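Local coordinates for protein L-amino acid deaminase (Proteus vulgaris, PDB 5I39) that binds FAD and probably carries out flavin-dependent oxidative deamination of L-amino acids, at residues I84-P89 and R135-E140; F93-L98 and S380-E385; T170-A175 and A278-I283; L98-W103 and E178-S183. All blocks are in the same frame, centred on the assembly; numbering follows the deposited sequence.

Contact 1. Residues I84-P89 and R135-E140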
# COMPACT_ATOMS: atom_id res chain seq x y z
N ILE A 84 3.77 -6.02 5.80
CA ILE A 84 3.93 -6.61 7.13
C ILE A 84 2.59 -6.81 7.81
O ILE A 84 1.64 -6.06 7.57
CB ILE A 84 4.88 -5.77 8.04
CG1 ILE A 84 4.24 -4.44 8.50
CG2 ILE A 84 6.21 -5.53 7.32
CD1 ILE A 84 5.07 -3.68 9.51
N SER A 85 2.54 -7.84 8.66
CA SER A 85 1.44 -8.01 9.61
C SER A 85 1.83 -7.67 11.04
O SER A 85 0.97 -7.71 11.92
CB SER A 85 0.92 -9.45 9.56
OG SER A 85 1.91 -10.36 9.99
N TYR A 86 3.09 -7.30 11.28
CA TYR A 86 3.62 -7.10 12.63
C TYR A 86 2.80 -6.08 13.42
O TYR A 86 2.56 -4.98 12.94
CB TYR A 86 5.08 -6.62 12.56
CG TYR A 86 5.91 -6.91 13.80
CD1 TYR A 86 6.13 -8.21 14.22
CD2 TYR A 86 6.54 -5.88 14.51
CE1 TYR A 86 6.91 -8.49 15.33
CE2 TYR A 86 7.32 -6.15 15.62
CZ TYR A 86 7.50 -7.45 16.03
OH TYR A 86 8.28 -7.73 17.11
N LYS A 87 2.37 -6.50 14.62
CA LYS A 87 1.56 -5.69 15.55
C LYS A 87 0.16 -5.32 15.04
O LYS A 87 -0.53 -4.53 15.68
CB LYS A 87 2.30 -4.41 15.98
CG LYS A 87 3.51 -4.64 16.87
CD LYS A 87 4.06 -3.31 17.35
CE LYS A 87 5.10 -3.47 18.45
NZ LYS A 87 5.60 -2.15 18.94
N MSE A 88 -0.29 -5.90 13.93
CA MSE A 88 -1.62 -5.53 13.43
C MSE A 88 -2.67 -6.04 14.39
O MSE A 88 -2.59 -7.17 14.86
CB MSE A 88 -1.92 -6.07 12.04
CG MSE A 88 -1.06 -5.44 10.94
SE MSE A 88 -1.40 -3.52 10.72
CE MSE A 88 0.49 -2.95 10.77
N PRO A 89 -3.68 -5.22 14.69
CA PRO A 89 -4.78 -5.68 15.53
C PRO A 89 -5.65 -6.69 14.80
O PRO A 89 -5.52 -6.86 13.58
CB PRO A 89 -5.55 -4.39 15.82
CG PRO A 89 -5.33 -3.56 14.62
CD PRO A 89 -3.91 -3.84 14.22
N ARG A 135 5.74 -9.96 22.43
CA ARG A 135 5.65 -11.38 22.78
C ARG A 135 4.20 -11.82 22.97
O ARG A 135 3.79 -12.87 22.45
CB ARG A 135 6.49 -11.72 24.00
CG ARG A 135 7.95 -11.95 23.66
CD ARG A 135 8.80 -12.12 24.89
NE ARG A 135 10.03 -12.87 24.60
CZ ARG A 135 11.17 -12.76 25.28
NH1 ARG A 135 11.30 -11.91 26.29
NH2 ARG A 135 12.21 -13.52 24.93
N LYS A 136 3.41 -11.01 23.67
CA LYS A 136 1.99 -11.31 23.85
C LYS A 136 1.27 -11.33 22.50
O LYS A 136 0.44 -12.21 22.25
CB LYS A 136 1.31 -10.30 24.78
CG LYS A 136 -0.12 -10.68 25.12
CD LYS A 136 -0.83 -9.65 25.99
CE LYS A 136 -2.25 -10.10 26.29
NZ LYS A 136 -3.00 -9.12 27.11
N TRP A 137 1.57 -10.36 21.65
CA TRP A 137 0.96 -10.27 20.32
C TRP A 137 1.23 -11.54 19.50
O TRP A 137 0.31 -12.10 18.91
CB TRP A 137 1.46 -9.00 19.59
CG TRP A 137 0.79 -8.80 18.28
CD1 TRP A 137 -0.38 -8.14 18.05
CD2 TRP A 137 1.24 -9.28 17.01
NE1 TRP A 137 -0.69 -8.18 16.71
CE2 TRP A 137 0.29 -8.88 16.05
CE3 TRP A 137 2.37 -10.00 16.60
CZ2 TRP A 137 0.43 -9.18 14.70
CZ3 TRP A 137 2.50 -10.31 15.25
CH2 TRP A 137 1.53 -9.90 14.31
N ILE A 138 2.48 -12.00 19.50
CA ILE A 138 2.83 -13.22 18.76
C ILE A 138 2.16 -14.46 19.37
O ILE A 138 1.60 -15.28 18.65
CB ILE A 138 4.36 -13.44 18.68
CG1 ILE A 138 5.04 -12.26 17.95
CG2 ILE A 138 4.67 -14.73 17.93
CD1 ILE A 138 6.55 -12.25 18.03
N ASP A 139 2.23 -14.58 20.69
CA ASP A 139 1.61 -15.70 21.40
C ASP A 139 0.12 -15.77 21.07
O ASP A 139 -0.37 -16.81 20.62
CB ASP A 139 1.81 -15.59 22.92
CG ASP A 139 1.27 -16.80 23.68
OD1 ASP A 139 0.90 -17.81 23.06
OD2 ASP A 139 1.22 -16.74 24.93
N GLU A 140 -0.59 -14.67 21.27
CA GLU A 140 -2.03 -14.64 21.00
C GLU A 140 -2.37 -15.02 19.56
O GLU A 140 -3.29 -15.80 19.33
CB GLU A 140 -2.62 -13.28 21.37
CG GLU A 140 -2.69 -13.02 22.86
CD GLU A 140 -3.55 -14.02 23.60
OE1 GLU A 140 -4.65 -14.36 23.11
OE2 GLU A 140 -3.13 -14.50 24.67
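Trp137 swings its indole off helix 128-143 with CG anti to the backbone N (chi1 -175°), and a chi2 of 87° turns the ring so that one face lies over the peptide link between Tyr86 and Lys87 while the pyrrole N-H looks along the chain to Met88. The partner is the type II beta turn from Ser85 to Met88, closed by the bond from Met88 N to Ser85 O. Over the indole face lies backbone rather than side chain: Lys87 N sits 3.3 Å from Trp137 CZ2, and Lys87 CA makes a CH-pi contact 3.6 Å from the centroid of the five-membered ring. At the ring edge, Trp137 NE1 gives a hydrogen bond of 2.8 Å to Met88 O. That oxygen lies in the indole plane, although the N-H comes in from above the carbonyl plane. The Tyr86 ring meets the six-membered ring obliquely, CD1 of Tyr86 lying 4.3 Å from CZ3 of Trp137. The side chain of Lys87 starts away from the indole, and its NZ makes a salt bridge with Asp130, earlier on the same helix. Phe93 of helix 90-103 touches both Ser85 and Trp137. One indole thus grips the turn twice, by its face and by its N-H, a pairing that fixes the rotation of the ring and ties the loop leading into helix 90-103 to helix 128-143.

Contact 2. Residues F93-L98 and S380-E385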
# COMPACT_ATOMS: atom_id res chain seq x y z
N PHE A 93 -5.42 -7.87 10.89
CA PHE A 93 -4.38 -8.89 10.79
C PHE A 93 -4.55 -9.75 9.53
O PHE A 93 -3.61 -9.90 8.75
CB PHE A 93 -4.32 -9.80 12.01
CG PHE A 93 -3.33 -10.90 11.83
CD1 PHE A 93 -1.97 -10.67 12.01
CD2 PHE A 93 -3.74 -12.14 11.35
CE1 PHE A 93 -1.04 -11.67 11.78
CE2 PHE A 93 -2.81 -13.15 11.11
CZ PHE A 93 -1.46 -12.91 11.33
N LEU A 94 -5.73 -10.33 9.34
CA LEU A 94 -5.93 -11.22 8.20
C LEU A 94 -5.84 -10.48 6.86
O LEU A 94 -5.34 -11.02 5.88
CB LEU A 94 -7.23 -12.01 8.32
CG LEU A 94 -7.21 -13.12 9.37
CD1 LEU A 94 -8.60 -13.72 9.51
CD2 LEU A 94 -6.20 -14.22 9.04
N LEU A 95 -6.30 -9.24 6.83
CA LEU A 95 -6.14 -8.41 5.65
C LEU A 95 -4.66 -8.35 5.22
O LEU A 95 -4.34 -8.45 4.04
CB LEU A 95 -6.71 -7.02 5.93
CG LEU A 95 -6.88 -6.07 4.75
CD1 LEU A 95 -7.98 -6.53 3.81
CD2 LEU A 95 -7.21 -4.69 5.27
N HIS A 96 -3.78 -8.21 6.21
CA HIS A 96 -2.34 -8.18 5.96
C HIS A 96 -1.72 -9.55 5.71
O HIS A 96 -0.86 -9.70 4.84
CB HIS A 96 -1.63 -7.48 7.10
CG HIS A 96 -1.88 -6.01 7.12
ND1 HIS A 96 -0.86 -5.09 7.28
CD2 HIS A 96 -3.01 -5.29 6.94
CE1 HIS A 96 -1.37 -3.88 7.23
NE2 HIS A 96 -2.67 -3.97 7.01
N HIS A 97 -2.15 -10.54 6.48
CA HIS A 97 -1.64 -11.91 6.38
C HIS A 97 -1.96 -12.50 5.00
O HIS A 97 -1.09 -13.05 4.32
CB HIS A 97 -2.27 -12.72 7.51
CG HIS A 97 -1.73 -14.10 7.67
ND1 HIS A 97 -0.43 -14.36 8.08
CD2 HIS A 97 -2.34 -15.30 7.57
CE1 HIS A 97 -0.28 -15.67 8.19
NE2 HIS A 97 -1.42 -16.26 7.88
N LEU A 98 -3.22 -12.37 4.59
CA LEU A 98 -3.65 -12.78 3.25
C LEU A 98 -3.10 -11.87 2.16
O LEU A 98 -2.79 -12.33 1.06
CB LEU A 98 -5.18 -12.85 3.16
CG LEU A 98 -5.87 -14.11 3.70
CD1 LEU A 98 -5.58 -14.35 5.17
CD2 LEU A 98 -7.37 -14.00 3.46
N SER A 380 -3.95 -4.33 -0.59
CA SER A 380 -4.67 -4.19 -1.85
C SER A 380 -5.22 -5.48 -2.48
O SER A 380 -6.34 -5.46 -2.97
CB SER A 380 -3.85 -3.40 -2.88
OG SER A 380 -2.60 -4.01 -3.17
N PRO A 381 -4.46 -6.59 -2.50
CA PRO A 381 -5.04 -7.78 -3.14
C PRO A 381 -6.32 -8.26 -2.46
O PRO A 381 -7.21 -8.80 -3.12
CB PRO A 381 -3.94 -8.84 -3.01
CG PRO A 381 -2.68 -8.05 -2.83
CD PRO A 381 -3.11 -6.89 -1.98
N VAL A 382 -6.41 -8.08 -1.15
CA VAL A 382 -7.57 -8.52 -0.39
C VAL A 382 -8.63 -7.43 -0.33
O VAL A 382 -9.82 -7.73 -0.48
CB VAL A 382 -7.17 -8.99 1.02
CG1 VAL A 382 -8.39 -9.54 1.76
CG2 VAL A 382 -6.09 -10.06 0.95
N SER A 383 -8.24 -6.17 -0.10
CA SER A 383 -9.25 -5.10 -0.10
C SER A 383 -9.90 -4.96 -1.47
O SER A 383 -11.08 -4.61 -1.54
CB SER A 383 -8.70 -3.78 0.43
OG SER A 383 -7.69 -3.27 -0.39
N ALA A 384 -9.18 -5.27 -2.55
CA ALA A 384 -9.78 -5.31 -3.89
C ALA A 384 -10.91 -6.33 -3.96
O ALA A 384 -12.00 -6.03 -4.45
CB ALA A 384 -8.73 -5.64 -4.93
N GLU A 385 -10.64 -7.54 -3.49
CA GLU A 385 -11.66 -8.59 -3.48
C GLU A 385 -12.86 -8.20 -2.61
O GLU A 385 -14.01 -8.37 -3.03
CB GLU A 385 -11.09 -9.92 -3.01
CG GLU A 385 -12.11 -11.05 -3.08
CD GLU A 385 -11.59 -12.39 -2.65
OE1 GLU A 385 -10.41 -12.50 -2.28
OE2 GLU A 385 -12.37 -13.36 -2.67
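This is a buried, purely apolar helix-helix contact, in which Leu95 and Leu98 of helix 90-103 pack on Val382 of helix 376-392. The two short segments run at 117° to each other, and their axes come within 8.5 Å. Val382 points straight at the other helix and splits its two methyls between the leucines. Its CG1 meets CD1 of Leu95 at 3.7 Å, whereas CG2 rests 3.7 Å from CB of Leu98. Leu95 arrives from the flank: with CG anti to the backbone N (chi1 -169°), its CD1 reaches across to Val382 CB and on to the next residue, 3.9 Å from Ser383 N. The side chains of Leu95 and Val382 slide past each other in opposite directions. Helix 376-392 follows the last strand of the parallel part of the Rossmann-type sheet, and its first turns carry Gly376 and Thr378, both of which bind FAD. Ser383 also touches Leu48 of helix 47-58, another FAD-binding residue, and its side chain lies about 8 Å from the cofactor. Polar links flank the apolar patch: NE2 of His96 is hydrogen-bonded to OE2 of Glu379, and Arg102 forms a salt bridge with Glu385 and a hydrogen bond with the carbonyl of Pro381.

Contact 3. Residues T170-A175 and A278-I283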
# COMPACT_ATOMS: atom_id res chain seq x y z
N THR A 170 25.98 -1.50 17.24
CA THR A 170 25.37 -1.80 18.53
C THR A 170 25.14 -3.31 18.66
O THR A 170 24.73 -3.96 17.70
CB THR A 170 24.04 -1.04 18.70
OG1 THR A 170 24.28 0.36 18.56
CG2 THR A 170 23.39 -1.31 20.06
N ASP A 171 25.40 -3.83 19.85
CA ASP A 171 25.22 -5.25 20.14
C ASP A 171 23.76 -5.53 20.47
O ASP A 171 23.38 -5.68 21.64
CB ASP A 171 26.16 -5.67 21.28
CG ASP A 171 26.31 -7.19 21.42
OD1 ASP A 171 26.01 -7.93 20.45
OD2 ASP A 171 26.74 -7.64 22.50
N TRP A 172 22.93 -5.57 19.43
CA TRP A 172 21.50 -5.83 19.58
C TRP A 172 21.31 -7.28 20.02
O TRP A 172 21.96 -8.18 19.48
CB TRP A 172 20.74 -5.57 18.28
CG TRP A 172 20.96 -4.19 17.71
CD1 TRP A 172 21.69 -3.88 16.60
CD2 TRP A 172 20.46 -2.96 18.23
NE1 TRP A 172 21.67 -2.52 16.40
CE2 TRP A 172 20.93 -1.93 17.38
CE3 TRP A 172 19.68 -2.62 19.34
CZ2 TRP A 172 20.63 -0.58 17.61
CZ3 TRP A 172 19.37 -1.28 19.56
CH2 TRP A 172 19.85 -0.28 18.69
N LYS A 173 20.45 -7.49 21.00
CA LYS A 173 20.31 -8.79 21.68
C LYS A 173 19.05 -9.59 21.34
O LYS A 173 19.05 -10.81 21.46
CB LYS A 173 20.36 -8.60 23.20
CG LYS A 173 21.69 -8.06 23.71
CD LYS A 173 22.80 -9.09 23.59
CE LYS A 173 24.07 -8.64 24.29
NZ LYS A 173 25.14 -9.67 24.26
N ILE A 174 17.98 -8.91 20.93
CA ILE A 174 16.70 -9.58 20.74
C ILE A 174 15.86 -8.79 19.74
O ILE A 174 15.96 -7.57 19.67
CB ILE A 174 15.97 -9.75 22.11
CG1 ILE A 174 14.80 -10.72 21.98
CG2 ILE A 174 15.53 -8.41 22.69
CD1 ILE A 174 14.36 -11.30 23.31
N ALA A 175 15.04 -9.50 18.97
CA ALA A 175 14.17 -8.84 17.99
C ALA A 175 12.99 -9.71 17.63
O ALA A 175 13.04 -10.93 17.73
CB ALA A 175 14.95 -8.50 16.74
N ALA A 278 14.45 -2.51 11.63
CA ALA A 278 13.83 -1.45 12.42
C ALA A 278 14.43 -1.49 13.82
O ALA A 278 14.30 -2.50 14.52
CB ALA A 278 12.33 -1.64 12.48
N LEU A 279 15.10 -0.40 14.21
CA LEU A 279 15.83 -0.36 15.48
C LEU A 279 15.46 0.86 16.31
O LEU A 279 15.08 1.89 15.75
CB LEU A 279 17.34 -0.32 15.23
CG LEU A 279 17.92 -1.42 14.35
CD1 LEU A 279 19.35 -1.11 13.94
CD2 LEU A 279 17.85 -2.76 15.07
N PRO A 280 15.63 0.76 17.64
CA PRO A 280 15.58 1.95 18.50
C PRO A 280 16.50 3.05 17.99
O PRO A 280 17.52 2.76 17.35
CB PRO A 280 16.08 1.42 19.85
CG PRO A 280 15.69 -0.01 19.85
CD PRO A 280 15.85 -0.46 18.43
N GLY A 281 16.15 4.30 18.28
CA GLY A 281 16.84 5.46 17.73
C GLY A 281 16.36 5.84 16.34
O GLY A 281 17.01 6.63 15.66
N GLY A 282 15.22 5.28 15.92
CA GLY A 282 14.61 5.60 14.64
C GLY A 282 15.39 5.19 13.41
O GLY A 282 15.45 5.93 12.44
N ILE A 283 15.99 3.99 13.45
CA ILE A 283 16.80 3.49 12.34
C ILE A 283 15.99 2.46 11.56
O ILE A 283 15.68 1.38 12.08
CB ILE A 283 18.13 2.89 12.83
CG1 ILE A 283 18.92 3.94 13.63
CG2 ILE A 283 18.97 2.39 11.65
CD1 ILE A 283 20.09 3.40 14.42
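Trp172 lays one face of its indole on Leu279, and here the packing is close. Leu279 CD2 stands over the five-membered ring, 4.0 Å from its centroid and only 10° off the normal, while CD1 of the same leucine lies 3.7 Å from Trp172 NE1. The opposite face is covered by Thr170 CG2, over the six-membered ring, so methyl groups lie on both faces. The indole takes up this position with CG beside the backbone N (chi1 -55°). Its N-H goes elsewhere, to a hydrogen bond with Glu331 of helix 318-331, whose carboxylate also holds Thr170 OG1. Pro280 adds to the close packing, meeting the ring obliquely, its CD 3.8 Å from Trp172 CZ3. The exposed side lies in two places: Gly281 at the bend beyond Pro280, and, on the loop that carries Trp172, Asp171 and Lys173, which pair in a salt bridge, OD2 to NZ 3.1 Å. Leu279 and Ile283 close the bend by backbone bonds in both directions. The element under the tryptophan is thus a beta hairpin, joining strands 276-279 and 283-287 of the large mixed sheet, packed against the loop that leads into strand 175-178.

Contact 4. Residues L98-W103 and E178-S183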
# COMPACT_ATOMS: atom_id res chain seq x y z
N LEU A 98 -3.22 -12.37 4.59
CA LEU A 98 -3.65 -12.78 3.25
C LEU A 98 -3.10 -11.87 2.16
O LEU A 98 -2.79 -12.33 1.06
CB LEU A 98 -5.18 -12.85 3.16
CG LEU A 98 -5.87 -14.11 3.70
CD1 LEU A 98 -5.58 -14.35 5.17
CD2 LEU A 98 -7.37 -14.00 3.46
N GLY A 99 -2.97 -10.58 2.44
CA GLY A 99 -2.37 -9.64 1.49
C GLY A 99 -0.97 -10.07 1.09
O GLY A 99 -0.65 -10.14 -0.09
N LYS A 100 -0.14 -10.38 2.09
CA LYS A 100 1.21 -10.89 1.82
C LYS A 100 1.18 -12.18 1.01
O LYS A 100 1.96 -12.35 0.08
CB LYS A 100 1.94 -11.16 3.13
CG LYS A 100 2.36 -9.93 3.91
CD LYS A 100 2.62 -10.25 5.38
CE LYS A 100 3.63 -11.37 5.56
NZ LYS A 100 3.76 -11.69 7.00
N HIS A 101 0.28 -13.09 1.38
CA HIS A 101 0.15 -14.37 0.68
C HIS A 101 -0.16 -14.16 -0.80
O HIS A 101 0.39 -14.85 -1.67
CB HIS A 101 -0.96 -15.18 1.36
CG HIS A 101 -1.15 -16.55 0.79
ND1 HIS A 101 -2.25 -16.89 0.04
CD2 HIS A 101 -0.38 -17.65 0.86
CE1 HIS A 101 -2.16 -18.16 -0.33
NE2 HIS A 101 -1.03 -18.64 0.16
N ARG A 102 -1.03 -13.21 -1.10
CA ARG A 102 -1.36 -12.86 -2.47
C ARG A 102 -0.23 -12.13 -3.18
O ARG A 102 0.01 -12.37 -4.36
CB ARG A 102 -2.66 -12.08 -2.50
CG ARG A 102 -3.79 -12.98 -2.07
CD ARG A 102 -5.10 -12.27 -1.97
NE ARG A 102 -6.13 -13.18 -1.50
CZ ARG A 102 -7.43 -12.95 -1.61
NH1 ARG A 102 -7.87 -11.83 -2.18
NH2 ARG A 102 -8.30 -13.85 -1.15
N TRP A 103 0.49 -11.27 -2.47
CA TRP A 103 1.70 -10.69 -3.05
C TRP A 103 2.74 -11.76 -3.40
O TRP A 103 3.40 -11.64 -4.43
CB TRP A 103 2.30 -9.61 -2.16
CG TRP A 103 1.66 -8.27 -2.38
CD1 TRP A 103 0.77 -7.63 -1.57
CD2 TRP A 103 1.84 -7.43 -3.53
NE1 TRP A 103 0.39 -6.44 -2.14
CE2 TRP A 103 1.04 -6.29 -3.34
CE3 TRP A 103 2.62 -7.53 -4.69
CZ2 TRP A 103 0.98 -5.25 -4.27
CZ3 TRP A 103 2.57 -6.49 -5.62
CH2 TRP A 103 1.75 -5.37 -5.40
N GLU A 178 9.69 -11.05 11.51
CA GLU A 178 8.62 -11.44 10.61
C GLU A 178 9.33 -12.02 9.40
O GLU A 178 9.71 -11.29 8.48
CB GLU A 178 7.74 -10.25 10.25
CG GLU A 178 6.59 -10.59 9.31
CD GLU A 178 5.55 -9.50 9.18
OE1 GLU A 178 5.40 -8.67 10.09
OE2 GLU A 178 4.83 -9.51 8.15
N GLU A 179 9.55 -13.33 9.43
CA GLU A 179 10.45 -13.97 8.47
C GLU A 179 9.96 -13.82 7.03
O GLU A 179 10.77 -13.74 6.11
CB GLU A 179 10.67 -15.45 8.81
CG GLU A 179 11.66 -16.12 7.86
CD GLU A 179 12.28 -17.41 8.37
OE1 GLU A 179 11.71 -18.05 9.26
OE2 GLU A 179 13.35 -17.79 7.86
N ASP A 180 8.65 -13.80 6.85
CA ASP A 180 8.06 -13.69 5.52
C ASP A 180 7.57 -12.29 5.18
O ASP A 180 6.71 -12.13 4.31
CB ASP A 180 6.93 -14.71 5.37
CG ASP A 180 5.72 -14.37 6.21
OD1 ASP A 180 5.87 -13.68 7.25
OD2 ASP A 180 4.62 -14.80 5.82
N SER A 181 8.10 -11.26 5.83
CA SER A 181 7.72 -9.89 5.46
C SER A 181 8.02 -9.67 3.99
O SER A 181 9.01 -10.19 3.46
CB SER A 181 8.46 -8.86 6.29
OG SER A 181 9.84 -8.82 5.94
N GLY A 182 7.16 -8.89 3.34
CA GLY A 182 7.33 -8.55 1.95
C GLY A 182 8.04 -7.23 1.74
O GLY A 182 8.05 -6.36 2.61
N SER A 183 8.61 -7.10 0.55
CA SER A 183 9.23 -5.88 0.07
C SER A 183 8.72 -5.61 -1.33
O SER A 183 8.63 -6.53 -2.14
CB SER A 183 10.74 -6.07 0.03
OG SER A 183 11.41 -4.98 -0.57
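Two carboxylates, those of Glu178 and Asp180, are the flat groups here, and the ammonium of Lys100 meets neither squarely in its plane. Lys100 NZ comes to Glu178 OE2 on its anti side, 34° out of the carboxylate plane, at 2.7 Å. It approaches Asp180 from above the plane, 46° out of it, with NZ to OD1 at 2.9 Å. Both contacts are salt bridges, and together they make a small network with one lysine between two acids. Glu178 is the first and Asp180 the third residue of a type I beta turn that runs to Ser181, between strands 175-178 and 182-183. Glu178 reaches in extended from the strand end, its side chain and that of Lys100 approaching from opposite directions, whereas the side chain of Asp180 lies across the lysine at about a right angle. Lys100 leaves helix 90-103 and bends at chi3 (55°), which turns its end in between the acids; its CE also lies 3.4 Å from the backbone oxygen of Asp180. Each acid has a second partner: Glu178 OE2 accepts a hydrogen bond from the N-H of Ser85, and Asp180 OD2 pairs with Arg104. All three residues are buried, with Thr378, an FAD-binding residue, close to Lys100. Two negative groups around a single lysine, in a setting with little solvent, would be expected to stabilise its charged form, and Arg104 probably balances the second negative charge, so that helix and turn are joined through a largely compensated ionic cluster.

From the N terminus, the loop at 84-89 comes first and helix 90-103 follows at once, supplying contacts 2 and 4, which share Leu98. Contact 1 closes a loop of 45 residues onto helix 128-143. Contact 4 ends at 178-183 and crosses contact 1. Contact 3 opens after contact 1 has closed, crosses contact 4, and ends on the hairpin of the large mixed sheet. Contact 2 closes last, at helix 376-392; contacts 3 and 4 nest inside its loop, while contact 1 crosses it. Contacts 4 and 2 tie helix 90-103 to that sheet and to helix 376-392, contact 1 ties the loop before it to helix 128-143, and contact 3 joins a loop to the hairpin.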